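N-acetylmuramoyl-L-alanine amidase XlyA (Bacillus subtilis, PDB 3RDR) cleaves the amide link between N-acetylmuramoyl residues and L-amino acids in cell-wall peptidoglycan, the zinc-bearing catalytic domain being the part present here. Local coordinates at residues A[30-35]-A[131-136]. Numbering follows the deposited sequence.
Sequences TVHNTA and VPHKYW. With ZN (zinc ion), chain B.
H32 and H133 meet at a zinc ion, each giving its ND1: H32 ND1 and H133 ND1 both lie 2.2 Å from the metal. H32 ND1 and H133 ND1 lie 3.4 Å apart because they share the ion; they are not bonded to each other. The imidazole planes are turned 57° from one another, an oblique pairing in which H133 ND1 approaches the edge of the H32 ring. Histidine suits both places, since one ring nitrogen can bind metal while the other takes a second-shell partner: H32 NE2 is hydrogen-bonded to H80 ND1, whereas H133 NE2 has a weak hydrogen bond to A81 O. C141 SG is a further zinc ligand. This is the metal centre of the amidase 2 family, built on the T7 lysozyme fold, with H32 on strand 28-33 and H133 directly after the neighbouring edge strand 130-132. Those strands run parallel, joined by hydrogen bonds from V31 N to V131 O (2.9 Å) and from H133 N to V31 O (3.2 Å), the latter fixing the backbone of a zinc ligand. Farther out, W136 NE1 donates to T30 OG1 over 2.8 Å, the hydroxyl lying 16° out of the indole plane. With T30 CG2 anti to the backbone N, the methyl packs 3.6 Å from H133 CA while OG1 also bonds S92 OG; threonine suits the place because its hydroxyl and its methyl serve different neighbours.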
loop_
_atom_site.group_PDB
_atom_site.type_symbol
_atom_site.label_atom_id
_atom_site.label_comp_id
_atom_site.label_asym_id
_atom_site.label_seq_id
_atom_site.Cartn_x
_atom_site.Cartn_y
_atom_site.Cartn_z
ATOM N N THR A 30 6.015 1.600 2.214
ATOM C CA THR A 30 5.289 1.361 3.455
ATOM C C THR A 30 4.177 0.321 3.284
ATOM O O THR A 30 3.297 0.467 2.438
ATOM C CB THR A 30 4.694 2.682 3.979
ATOM O OG1 THR A 30 5.752 3.639 4.146
ATOM C CG2 THR A 30 4.001 2.475 5.323
ATOM N N VAL A 31 4.215 -0.722 4.109
ATOM C CA VAL A 31 3.233 -1.810 4.035
ATOM C C VAL A 31 2.118 -1.724 5.069
ATOM O O VAL A 31 2.368 -1.460 6.243
ATOM C CB VAL A 31 3.936 -3.177 4.192
ATOM C CG1 VAL A 31 2.924 -4.314 4.056
ATOM C CG2 VAL A 31 5.037 -3.307 3.152
ATOM N N HIS A 32 0.887 -1.963 4.614
ATOM C CA HIS A 32 -0.302 -1.928 5.465
ATOM C C HIS A 32 -1.120 -3.211 5.281
ATOM O O HIS A 32 -0.878 -3.994 4.364
ATOM C CB HIS A 32 -1.239 -0.773 5.069
ATOM C CG HIS A 32 -0.595 0.580 5.026
ATOM N ND1 HIS A 32 -0.764 1.515 6.023
ATOM C CD2 HIS A 32 0.147 1.185 4.068
ATOM C CE1 HIS A 32 -0.159 2.639 5.683
ATOM N NE2 HIS A 32 0.401 2.465 4.499
ATOM N N ASN A 33 -2.102 -3.393 6.158
ATOM C CA ASN A 33 -3.049 -4.507 6.098
ATOM C C ASN A 33 -4.373 -3.772 6.296
ATOM O O ASN A 33 -4.495 -2.976 7.221
ATOM C CB ASN A 33 -2.826 -5.513 7.237
ATOM C CG ASN A 33 -1.737 -6.538 6.921
ATOM O OD1 ASN A 33 -1.365 -7.343 7.776
ATOM N ND2 ASN A 33 -1.229 -6.519 5.692
ATOM N N THR A 34 -5.353 -4.024 5.433
ATOM C CA THR A 34 -6.641 -3.332 5.510
ATOM C C THR A 34 -7.454 -3.534 6.792
ATOM O O THR A 34 -8.268 -2.676 7.146
ATOM C CB THR A 34 -7.553 -3.723 4.336
ATOM O OG1 THR A 34 -7.880 -5.114 4.435
ATOM C CG2 THR A 34 -6.859 -3.463 2.999
ATOM N N ALA A 35 -7.236 -4.656 7.480
ATOM C CA ALA A 35 -7.988 -4.975 8.698
ATOM C C ALA A 35 -9.482 -5.052 8.357
ATOM O O ALA A 35 -10.352 -4.745 9.180
ATOM C CB ALA A 35 -7.740 -3.916 9.786
ATOM N N VAL A 131 9.405 -0.640 4.906
ATOM C CA VAL A 131 8.967 -0.580 6.291
ATOM C C VAL A 131 7.474 -0.744 6.527
ATOM O O VAL A 131 6.660 -0.606 5.611
ATOM C CB VAL A 131 9.373 0.766 6.927
ATOM C CG1 VAL A 131 10.881 0.957 6.845
ATOM C CG2 VAL A 131 8.649 1.904 6.220
ATOM N N PRO A 132 7.098 -1.049 7.779
ATOM C CA PRO A 132 5.692 -1.221 8.142
ATOM C C PRO A 132 5.152 0.146 8.528
ATOM O O PRO A 132 5.915 1.020 8.947
ATOM C CB PRO A 132 5.763 -2.158 9.342
ATOM C CG PRO A 132 7.021 -1.688 10.030
ATOM C CD PRO A 132 7.983 -1.514 8.866
ATOM N N HIS A 133 3.847 0.334 8.379
ATOM C CA HIS A 133 3.222 1.592 8.749
ATOM C C HIS A 133 3.683 1.971 10.157
ATOM O O HIS A 133 3.947 3.138 10.448
ATOM C CB HIS A 133 1.694 1.443 8.715
ATOM C CG HIS A 133 0.950 2.666 9.158
ATOM N ND1 HIS A 133 -0.425 2.715 9.225
ATOM C CD2 HIS A 133 1.385 3.886 9.554
ATOM C CE1 HIS A 133 -0.806 3.909 9.640
ATOM N NE2 HIS A 133 0.274 4.639 9.848
ATOM N N LYS A 134 3.790 0.969 11.022
ATOM C CA LYS A 134 4.191 1.180 12.413
ATOM C C LYS A 134 5.464 2.009 12.564
ATOM O O LYS A 134 5.576 2.827 13.475
ATOM C CB LYS A 134 4.373 -0.172 13.112
ATOM C CG LYS A 134 4.689 -0.064 14.595
ATOM C CD LYS A 134 4.728 -1.441 15.249
ATOM C CE LYS A 134 4.999 -1.349 16.755
ATOM N NZ LYS A 134 4.993 -2.710 17.374
ATOM N N TYR A 135 6.417 1.791 11.669
ATOM C CA TYR A 135 7.683 2.515 11.694
ATOM C C TYR A 135 7.493 4.031 11.761
ATOM O O TYR A 135 8.196 4.723 12.502
ATOM C CB TYR A 135 8.497 2.162 10.449
ATOM C CG TYR A 135 9.842 2.844 10.373
ATOM C CD1 TYR A 135 10.879 2.487 11.236
ATOM C CD2 TYR A 135 10.084 3.842 9.428
ATOM C CE1 TYR A 135 12.128 3.108 11.158
ATOM C CE2 TYR A 135 11.324 4.469 9.338
ATOM C CZ TYR A 135 12.341 4.097 10.204
ATOM O OH TYR A 135 13.570 4.708 10.107
ATOM N N TRP A 136 6.530 4.539 10.994
ATOM C CA TRP A 136 6.252 5.975 10.936
ATOM C C TRP A 136 5.327 6.513 12.026
ATOM O O TRP A 136 5.407 7.686 12.390
ATOM C CB TRP A 136 5.619 6.339 9.586
ATOM C CG TRP A 136 6.375 5.874 8.381
ATOM C CD1 TRP A 136 5.944 4.986 7.437
ATOM C CD2 TRP A 136 7.679 6.298 7.970
ATOM N NE1 TRP A 136 6.899 4.832 6.456
ATOM C CE2 TRP A 136 7.975 5.626 6.759
ATOM C CE3 TRP A 136 8.628 7.181 8.505
ATOM C CZ2 TRP A 136 9.182 5.812 6.074
ATOM C CZ3 TRP A 136 9.833 7.367 7.821
ATOM C CH2 TRP A 136 10.095 6.684 6.619
HETATM ZN ZN ZN B . -1.574 1.166 8.068
#